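Local coordinates for protein photoreceptor-histidine kinase BphP (Stigmatella aurantiaca DW4/3-1, PDB 6BAF) that senses light through a bound bilin chromophore and, as a bacteriophytochrome histidine kinase, probably passes the signal on by phosphorylation to control cell development, at residues L201-W206 with S260-G265; Y162-E167 with W268-C273. All coordinates share one frame; numbering follows the deposited sequence.

Contact 1 (L201-W206 with S260-G265); sequences LYQLNW and SLMKDG. With BLR (3-[5-[(Z)-(4-ethenyl-3-methyl-5-oxidanylidene-pyrrol-2-ylidene)methyl]-2-[[5-[(Z)-(3-ethenyl-4-methyl-5-oxidanylidene-pyrrol-2-ylidene)methyl]-3-(3-hydroxy-3-oxopropyl)-4-methyl-1H-pyrrol-2-yl]methyl]-4-methyl-1H-pyrrol-3-yl]propanoic acid), chain B.
Trp206 lays one face of its indole on the bent side chain of Met262, a CH-pi and Met-aromatic contact that joins the turn after helix 196-202 to strand 255-263 of the GAF domain sheet. Met262 CG stands over the five-membered ring, 4.1 Å from its centroid, while SD approaches obliquely. Bends at chi2 and chi3 (-70° and -65°) fold the thioether back so that the methyl Met262 CE meets Gln203 O at 3.7 Å. The indole also has a polar hold: Trp206 NE1 donates to Gln203 O at 3.0 Å, nearly in the ring plane, approaching the carbonyl from above its plane, where no lone pair points. A leucine in place of Trp206 would probably leave Gln203 O without this donor and take away the flat surface under Met262 CG. Beside the ring, the backbones join through Ser260 N, which donates to Trp206 O at 2.9 Å. Ser260 OG donates to Tyr202 O at 2.7 Å, tilted from the carbonyl plane, and has a second partner in Arg208, which also makes a cation-pi contact with Tyr202. This part of the chain is thus tied to the sheet close to the chromophore pocket. The Tyr202 side chain runs past the strand to a propionate of the bilin, where Tyr202 OH donates to BLR O1D over 2.5 Å, with O1D lying at the ring edge.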
loop_
_atom_site.group_PDB
_atom_site.type_symbol
_atom_site.label_atom_id
_atom_site.label_comp_id
_atom_site.label_asym_id
_atom_site.label_seq_id
_atom_site.Cartn_x
_atom_site.Cartn_y
_atom_site.Cartn_z
ATOM N N LEU A 201 9.850 -2.629 24.741
ATOM C CA LEU A 201 9.873 -3.453 23.542
ATOM C C LEU A 201 8.909 -2.917 22.482
ATOM O O LEU A 201 9.229 -2.915 21.287
ATOM C CB LEU A 201 9.528 -4.885 23.917
ATOM C CG LEU A 201 9.388 -5.837 22.738
ATOM C CD1 LEU A 201 10.689 -5.892 21.964
ATOM C CD2 LEU A 201 9.060 -7.195 23.292
ATOM N N TYR A 202 7.728 -2.439 22.896
ATOM C CA TYR A 202 6.741 -2.047 21.898
ATOM C C TYR A 202 7.105 -0.721 21.260
ATOM O O TYR A 202 6.558 -0.389 20.207
ATOM C CB TYR A 202 5.335 -1.984 22.494
ATOM C CG TYR A 202 4.853 -3.297 23.115
ATOM C CD1 TYR A 202 5.479 -4.514 22.817
ATOM C CD2 TYR A 202 3.769 -3.314 23.995
ATOM C CE1 TYR A 202 5.049 -5.706 23.398
ATOM C CE2 TYR A 202 3.309 -4.508 24.572
ATOM C CZ TYR A 202 3.964 -5.688 24.285
ATOM O OH TYR A 202 3.503 -6.869 24.838
ATOM N N GLN A 203 8.026 0.041 21.858
ATOM C CA GLN A 203 8.550 1.215 21.166
ATOM C C GLN A 203 9.455 0.844 20.008
ATOM O O GLN A 203 9.738 1.697 19.160
ATOM C CB GLN A 203 9.347 2.110 22.114
ATOM C CG GLN A 203 8.476 2.999 22.897
ATOM C CD GLN A 203 9.241 3.984 23.750
ATOM O OE1 GLN A 203 8.634 4.905 24.303
ATOM N NE2 GLN A 203 10.569 3.789 23.890
ATOM N N LEU A 204 9.950 -0.389 19.970
ATOM C CA LEU A 204 10.881 -0.790 18.924
ATOM C C LEU A 204 10.251 -1.714 17.911
ATOM O O LEU A 204 10.618 -1.676 16.741
ATOM C CB LEU A 204 12.099 -1.499 19.534
ATOM C CG LEU A 204 12.870 -0.720 20.610
ATOM C CD1 LEU A 204 13.921 -1.601 21.209
ATOM C CD2 LEU A 204 13.504 0.536 20.048
ATOM N N ASN A 205 9.346 -2.569 18.362
ATOM C CA ASN A 205 8.694 -3.589 17.554
ATOM C C ASN A 205 7.202 -3.244 17.602
ATOM O O ASN A 205 6.554 -3.417 18.651
ATOM C CB ASN A 205 8.985 -4.992 18.108
ATOM C CG ASN A 205 8.306 -6.061 17.292
ATOM O OD1 ASN A 205 7.470 -5.728 16.477
ATOM N ND2 ASN A 205 8.652 -7.334 17.482
ATOM N N TRP A 206 6.652 -2.757 16.482
ATOM C CA TRP A 206 5.363 -2.065 16.509
ATOM C C TRP A 206 4.152 -2.969 16.316
ATOM O O TRP A 206 3.020 -2.470 16.341
ATOM C CB TRP A 206 5.350 -0.955 15.459
ATOM C CG TRP A 206 6.356 0.095 15.745
ATOM C CD1 TRP A 206 6.952 0.382 16.969
ATOM C CD2 TRP A 206 6.904 1.018 14.802
ATOM N NE1 TRP A 206 7.825 1.445 16.826
ATOM C CE2 TRP A 206 7.821 1.843 15.504
ATOM C CE3 TRP A 206 6.712 1.227 13.422
ATOM C CZ2 TRP A 206 8.547 2.849 14.868
ATOM C CZ3 TRP A 206 7.431 2.233 12.789
ATOM C CH2 TRP A 206 8.324 3.040 13.513
ATOM N N SER A 260 1.610 -0.585 17.965
ATOM C CA SER A 260 2.084 0.571 18.713
ATOM C C SER A 260 1.742 1.861 17.984
ATOM O O SER A 260 1.896 1.959 16.767
ATOM C CB SER A 260 3.602 0.503 18.900
ATOM O OG SER A 260 4.002 -0.778 19.402
ATOM N N LEU A 261 1.326 2.871 18.736
ATOM C CA LEU A 261 1.164 4.209 18.210
ATOM C C LEU A 261 2.302 5.033 18.759
ATOM O O LEU A 261 2.524 5.052 19.975
ATOM C CB LEU A 261 -0.189 4.790 18.604
ATOM C CG LEU A 261 -1.360 3.959 18.082
ATOM C CD1 LEU A 261 -2.681 4.501 18.577
ATOM C CD2 LEU A 261 -1.357 3.926 16.517
ATOM N N MET A 262 3.036 5.696 17.875
ATOM C CA MET A 262 4.236 6.421 18.254
ATOM C C MET A 262 4.035 7.911 18.033
ATOM O O MET A 262 3.369 8.325 17.080
ATOM C CB MET A 262 5.428 5.919 17.446
ATOM C CG MET A 262 5.711 4.413 17.631
ATOM S SD MET A 262 6.373 4.061 19.318
ATOM C CE MET A 262 7.943 4.950 19.248
ATOM N N LYS A 263 4.590 8.720 18.925
ATOM C CA LYS A 263 4.535 10.170 18.774
ATOM C C LYS A 263 5.810 10.755 19.348
ATOM O O LYS A 263 6.114 10.535 20.526
ATOM C CB LYS A 263 3.309 10.766 19.457
ATOM C CG LYS A 263 3.428 12.284 19.612
ATOM C CD LYS A 263 2.091 12.920 19.948
ATOM C CE LYS A 263 2.236 14.384 20.372
ATOM N NZ LYS A 263 0.873 15.005 20.364
ATOM N N ASP A 264 6.563 11.471 18.512
ATOM C CA ASP A 264 7.858 12.029 18.910
ATOM C C ASP A 264 8.810 10.939 19.412
ATOM O O ASP A 264 9.520 11.126 20.401
ATOM C CB ASP A 264 7.700 13.126 19.979
ATOM C CG ASP A 264 6.835 14.325 19.508
ATOM O OD1 ASP A 264 5.946 14.767 20.298
ATOM O OD2 ASP A 264 7.051 14.828 18.367
ATOM N N GLY A 265 8.821 9.785 18.746
ATOM C CA GLY A 265 9.735 8.720 19.148
ATOM C C GLY A 265 9.388 8.011 20.449
ATOM O O GLY A 265 10.195 7.223 20.961
HETATM C CHA BLR B . 1.248 -7.131 27.437
HETATM N NA BLR B . -0.978 -6.209 28.219
HETATM C C1A BLR B . -0.099 -6.487 27.244
HETATM C C2A BLR B . -0.604 -6.086 26.003
HETATM C C3A BLR B . -1.811 -5.525 26.223
HETATM C C4A BLR B . -2.039 -5.622 27.604
HETATM C CMA BLR B . -2.720 -4.908 25.119
HETATM C CAA BLR B . 0.125 -6.250 24.669
HETATM C CBA BLR B . -0.026 -7.672 24.069
HETATM C CGA BLR B . -1.403 -7.876 23.419
HETATM O O1A BLR B . -1.712 -7.099 22.468
HETATM O O2A BLR B . -2.233 -8.785 23.806
HETATM C CHB BLR B . -3.210 -5.147 28.437
HETATM N NB BLR B . -5.141 -5.784 26.951
HETATM C C1B BLR B . -4.440 -4.998 28.036
HETATM C C2B BLR B . -5.440 -4.050 28.584
HETATM C C3B BLR B . -6.673 -4.180 27.919
HETATM C C4B BLR B . -6.569 -5.242 26.880
HETATM C CMB BLR B . -5.199 -3.033 29.705
HETATM O OB BLR B . -7.402 -5.635 26.142
HETATM C CAB BLR B . -7.888 -3.298 28.250
HETATM C CBB BLR B . -8.985 -3.331 27.530
HETATM N NC BLR B . -0.169 -7.765 32.733
HETATM C C1C BLR B . -0.973 -7.599 34.011
HETATM C C2C BLR B . -0.012 -7.856 35.125
HETATM C C3C BLR B . 1.292 -8.139 34.639
HETATM C C4C BLR B . 1.255 -8.104 33.143
HETATM C CMC BLR B . -0.425 -7.780 36.579
HETATM O OC BLR B . -2.123 -7.339 34.111
HETATM C CAC BLR B . 2.532 -8.453 35.499
HETATM C CBC BLR B . 2.934 -7.637 36.489
HETATM C CHD BLR B . 2.262 -8.325 32.356
HETATM N ND BLR B . 1.225 -7.493 30.001
HETATM C C1D BLR B . 2.258 -8.111 30.863
HETATM C C2D BLR B . 3.395 -8.555 30.074
HETATM C C3D BLR B . 3.112 -8.193 28.690
HETATM C C4D BLR B . 1.772 -7.510 28.599
HETATM C CMD BLR B . 4.649 -9.241 30.629
HETATM C CAD BLR B . 4.009 -8.472 27.502
HETATM C CBD BLR B . 3.517 -9.735 26.814
HETATM C CGD BLR B . 4.596 -9.948 25.770
HETATM O O1D BLR B . 4.768 -9.064 24.863
HETATM O O2D BLR B . 5.360 -10.955 25.883
#

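Contact 2 (Y162-E167 with W268-C273). With BLR (3-[5-[(Z)-(4-ethenyl-3-methyl-5-oxidanylidene-pyrrol-2-ylidene)methyl]-2-[[5-[(Z)-(3-ethenyl-4-methyl-5-oxidanylidene-pyrrol-2-ylidene)methyl]-3-(3-hydroxy-3-oxopropyl)-4-methyl-1H-pyrrol-2-yl]methyl]-4-methyl-1H-pyrrol-3-yl]propanoic acid), chain B.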
loop_
_atom_site.group_PDB
_atom_site.type_symbol
_atom_site.label_atom_id
_atom_site.label_comp_id
_atom_site.label_asym_id
_atom_site.label_seq_id
_atom_site.Cartn_x
_atom_site.Cartn_y
_atom_site.Cartn_z
ATOM N N TYR A 162 -5.932 2.492 22.857
ATOM C CA TYR A 162 -5.550 2.491 24.258
ATOM C C TYR A 162 -4.473 3.552 24.397
ATOM O O TYR A 162 -3.374 3.389 23.873
ATOM C CB TYR A 162 -5.044 1.107 24.642
ATOM C CG TYR A 162 -4.737 0.928 26.129
ATOM C CD1 TYR A 162 -5.774 0.725 27.052
ATOM C CD2 TYR A 162 -3.421 0.952 26.602
ATOM C CE1 TYR A 162 -5.511 0.535 28.415
ATOM C CE2 TYR A 162 -3.138 0.763 27.982
ATOM C CZ TYR A 162 -4.192 0.550 28.871
ATOM O OH TYR A 162 -3.947 0.367 30.218
ATOM N N ARG A 163 -4.773 4.638 25.073
ATOM C CA ARG A 163 -3.862 5.762 25.132
ATOM C C ARG A 163 -3.203 5.837 26.510
ATOM O O ARG A 163 -3.881 5.673 27.521
ATOM C CB ARG A 163 -4.615 7.059 24.854
ATOM C CG ARG A 163 -3.671 8.231 24.821
ATOM C CD ARG A 163 -4.443 9.529 24.729
ATOM N NE ARG A 163 -3.486 10.627 24.592
ATOM C CZ ARG A 163 -3.827 11.880 24.298
ATOM N NH1 ARG A 163 -5.118 12.198 24.101
ATOM N NH2 ARG A 163 -2.871 12.803 24.182
ATOM N N PHE A 164 -1.888 6.087 26.545
ATOM C CA PHE A 164 -1.123 6.173 27.787
ATOM C C PHE A 164 -1.127 7.596 28.330
ATOM O O PHE A 164 -0.974 8.560 27.576
ATOM C CB PHE A 164 0.331 5.724 27.574
ATOM C CG PHE A 164 0.487 4.247 27.173
ATOM C CD1 PHE A 164 0.248 3.222 28.091
ATOM C CD2 PHE A 164 0.878 3.903 25.875
ATOM C CE1 PHE A 164 0.366 1.877 27.738
ATOM C CE2 PHE A 164 1.017 2.554 25.482
ATOM C CZ PHE A 164 0.763 1.515 26.414
ATOM N N ASP A 165 -1.251 7.734 29.649
ATOM C CA ASP A 165 -1.077 9.055 30.216
ATOM C C ASP A 165 0.370 9.229 30.689
ATOM O O ASP A 165 1.258 8.423 30.350
ATOM C CB ASP A 165 -2.123 9.294 31.327
ATOM C CG ASP A 165 -1.900 8.426 32.574
ATOM O OD1 ASP A 165 -0.810 7.796 32.749
ATOM O OD2 ASP A 165 -2.840 8.369 33.409
ATOM N N ALA A 166 0.581 10.205 31.568
ATOM C CA ALA A 166 1.885 10.819 31.852
ATOM C C ALA A 166 3.152 10.044 32.335
ATOM O O ALA A 166 4.222 10.604 32.092
ATOM C CB ALA A 166 1.656 11.980 32.814
ATOM N N GLU A 167 3.248 8.865 32.966
ATOM C CA GLU A 167 2.581 8.104 34.030
ATOM C C GLU A 167 2.290 6.641 33.634
ATOM O O GLU A 167 2.440 5.725 34.457
ATOM C CB GLU A 167 1.354 8.729 34.557
ATOM C CG GLU A 167 1.189 8.068 35.931
ATOM C CD GLU A 167 0.804 9.032 37.028
ATOM O OE1 GLU A 167 1.114 10.232 36.840
ATOM O OE2 GLU A 167 0.197 8.584 38.062
ATOM N N TRP A 268 2.822 6.172 22.444
ATOM C CA TRP A 268 1.684 7.044 22.708
ATOM C C TRP A 268 0.450 6.259 23.099
ATOM O O TRP A 268 -0.375 6.737 23.886
ATOM C CB TRP A 268 1.373 7.867 21.442
ATOM C CG TRP A 268 0.260 8.899 21.541
ATOM C CD1 TRP A 268 0.390 10.238 21.861
ATOM C CD2 TRP A 268 -1.143 8.674 21.328
ATOM N NE1 TRP A 268 -0.845 10.848 21.819
ATOM C CE2 TRP A 268 -1.795 9.915 21.485
ATOM C CE3 TRP A 268 -1.902 7.555 20.965
ATOM C CZ2 TRP A 268 -3.162 10.055 21.327
ATOM C CZ3 TRP A 268 -3.243 7.694 20.819
ATOM C CH2 TRP A 268 -3.871 8.947 20.986
ATOM N N GLY A 269 0.355 5.035 22.611
ATOM C CA GLY A 269 -0.876 4.295 22.705
ATOM C C GLY A 269 -0.726 3.028 21.912
ATOM O O GLY A 269 0.337 2.727 21.367
ATOM N N LEU A 270 -1.806 2.266 21.893
ATOM C CA LEU A 270 -1.852 1.028 21.149
ATOM C C LEU A 270 -3.179 0.993 20.420
ATOM O O LEU A 270 -4.175 1.507 20.925
ATOM C CB LEU A 270 -1.786 -0.230 22.045
ATOM C CG LEU A 270 -0.613 -0.506 22.991
ATOM C CD1 LEU A 270 -0.911 -1.852 23.640
ATOM C CD2 LEU A 270 0.682 -0.573 22.230
ATOM N N ILE A 271 -3.184 0.386 19.244
ATOM C CA ILE A 271 -4.392 -0.201 18.690
ATOM C C ILE A 271 -4.408 -1.620 19.217
ATOM O O ILE A 271 -3.512 -2.404 18.908
ATOM C CB ILE A 271 -4.397 -0.199 17.149
ATOM C CG1 ILE A 271 -4.132 1.197 16.574
ATOM C CG2 ILE A 271 -5.742 -0.726 16.631
ATOM C CD1 ILE A 271 -3.736 1.169 15.060
ATOM N N SER A 272 -5.417 -1.970 20.003
ATOM C CA SER A 272 -5.477 -3.276 20.644
ATOM C C SER A 272 -6.724 -3.993 20.174
ATOM O O SER A 272 -7.821 -3.453 20.310
ATOM C CB SER A 272 -5.500 -3.135 22.200
ATOM O OG SER A 272 -5.679 -4.429 22.804
ATOM N N CYS A 273 -6.567 -5.207 19.644
ATOM C CA CYS A 273 -7.679 -6.024 19.168
ATOM C C CYS A 273 -7.753 -7.287 19.979
ATOM O O CYS A 273 -6.713 -7.870 20.328
ATOM C CB CYS A 273 -7.542 -6.446 17.690
ATOM S SG CYS A 273 -7.136 -5.040 16.646
HETATM C CHA BLR B . 1.248 -7.131 27.437
HETATM N NA BLR B . -0.978 -6.209 28.219
HETATM C C1A BLR B . -0.099 -6.487 27.244
HETATM C C2A BLR B . -0.604 -6.086 26.003
HETATM C C3A BLR B . -1.811 -5.525 26.223
HETATM C C4A BLR B . -2.039 -5.622 27.604
HETATM C CMA BLR B . -2.720 -4.908 25.119
HETATM C CAA BLR B . 0.125 -6.250 24.669
HETATM C CBA BLR B . -0.026 -7.672 24.069
HETATM C CGA BLR B . -1.403 -7.876 23.419
HETATM O O1A BLR B . -1.712 -7.099 22.468
HETATM O O2A BLR B . -2.233 -8.785 23.806
HETATM C CHB BLR B . -3.210 -5.147 28.437
HETATM N NB BLR B . -5.141 -5.784 26.951
HETATM C C1B BLR B . -4.440 -4.998 28.036
HETATM C C2B BLR B . -5.440 -4.050 28.584
HETATM C C3B BLR B . -6.673 -4.180 27.919
HETATM C C4B BLR B . -6.569 -5.242 26.880
HETATM C CMB BLR B . -5.199 -3.033 29.705
HETATM O OB BLR B . -7.402 -5.635 26.142
HETATM C CAB BLR B . -7.888 -3.298 28.250
HETATM C CBB BLR B . -8.985 -3.331 27.530
HETATM N NC BLR B . -0.169 -7.765 32.733
HETATM C C1C BLR B . -0.973 -7.599 34.011
HETATM C C2C BLR B . -0.012 -7.856 35.125
HETATM C C3C BLR B . 1.292 -8.139 34.639
HETATM C C4C BLR B . 1.255 -8.104 33.143
HETATM C CMC BLR B . -0.425 -7.780 36.579
HETATM O OC BLR B . -2.123 -7.339 34.111
HETATM C CAC BLR B . 2.532 -8.453 35.499
HETATM C CBC BLR B . 2.934 -7.637 36.489
HETATM C CHD BLR B . 2.262 -8.325 32.356
HETATM N ND BLR B . 1.225 -7.493 30.001
HETATM C C1D BLR B . 2.258 -8.111 30.863
HETATM C C2D BLR B . 3.395 -8.555 30.074
HETATM C C3D BLR B . 3.112 -8.193 28.690
HETATM C C4D BLR B . 1.772 -7.510 28.599
HETATM C CMD BLR B . 4.649 -9.241 30.629
HETATM C CAD BLR B . 4.009 -8.472 27.502
HETATM C CBD BLR B . 3.517 -9.735 26.814
HETATM C CGD BLR B . 4.596 -9.948 25.770
HETATM O O1D BLR B . 4.768 -9.064 24.863
HETATM O O2D BLR B . 5.360 -10.955 25.883
HETATM O O HOH W 1 -0.448 9.325 24.960
#
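Tyr162 pairs with Leu270 through two backbone hydrogen bonds, Tyr162 N to Leu270 O and Leu270 N to Tyr162 O, each 2.8 Å long, in the antiparallel sheet of the GAF domain. The Tyr162 ring leaves the strand on the chromophore side, where Tyr162 OH lies 3.7 Å from the methyl BLR CMB; on the same face Leu270 CD1 reaches BLR CMA at 3.8 Å. Arg163, opposite Gly269 in a non-hydrogen-bonded pair, points to the other face. With CG anti to the backbone N (chi1 -176°) and the chain extended to NE, it runs over one face of the Trp268 indole. Arg163 CG sits 3.9 Å from the centroid of the six-membered ring, almost on its normal, and Arg163 NE lies 3.3 Å from Trp268 CZ2, the guanidinium plane 24° from the indole plane. A water at the guanidinium edge donates to both Phe164 O and Trp268 O. Phe164 N continues the ladder to Trp268 O at 3.1 Å, and the Phe164 ring brings its CD2 edge to Gly269 N at 3.5 Å. Trp268 and Gly269 both face Leu261 of the next strand, a classic beta bulge. Three backbone hydrogen bonds join the strands; Tyr162, Leu270 and Ser272 OG meet the bilin methyls by van der Waals contact, while the CH-pi contact of Arg163 CG and the guanidinium over the indole rim are consistent with dispersion and perhaps charge.

Both contacts belong to the same GAF sheet and both touch the bilin, their centres about 10 Å apart. Contact 2 is the buried one, a strand-to-strand pairing inside the sheet; contact 1, only partly buried, fastens the turn after helix 196-202 to strand 255-263, and its Trp206 also packs on Arg134 of the second subunit. Strands 255-263 and 266-275 join them: Leu261 O lies 2.7 Å from Trp268 N, a probable hydrogen bond. Their chemistry differs. Antiparallel backbone pairing dominates 162-167 with 268-273, which packs against bilin methyls without a hydrogen bond, whereas 201-206 with 260-265 combines one backbone bond with side-chain donors to backbone carbonyls and the Trp206-Met262 packing, and gives the propionate a hydroxyl.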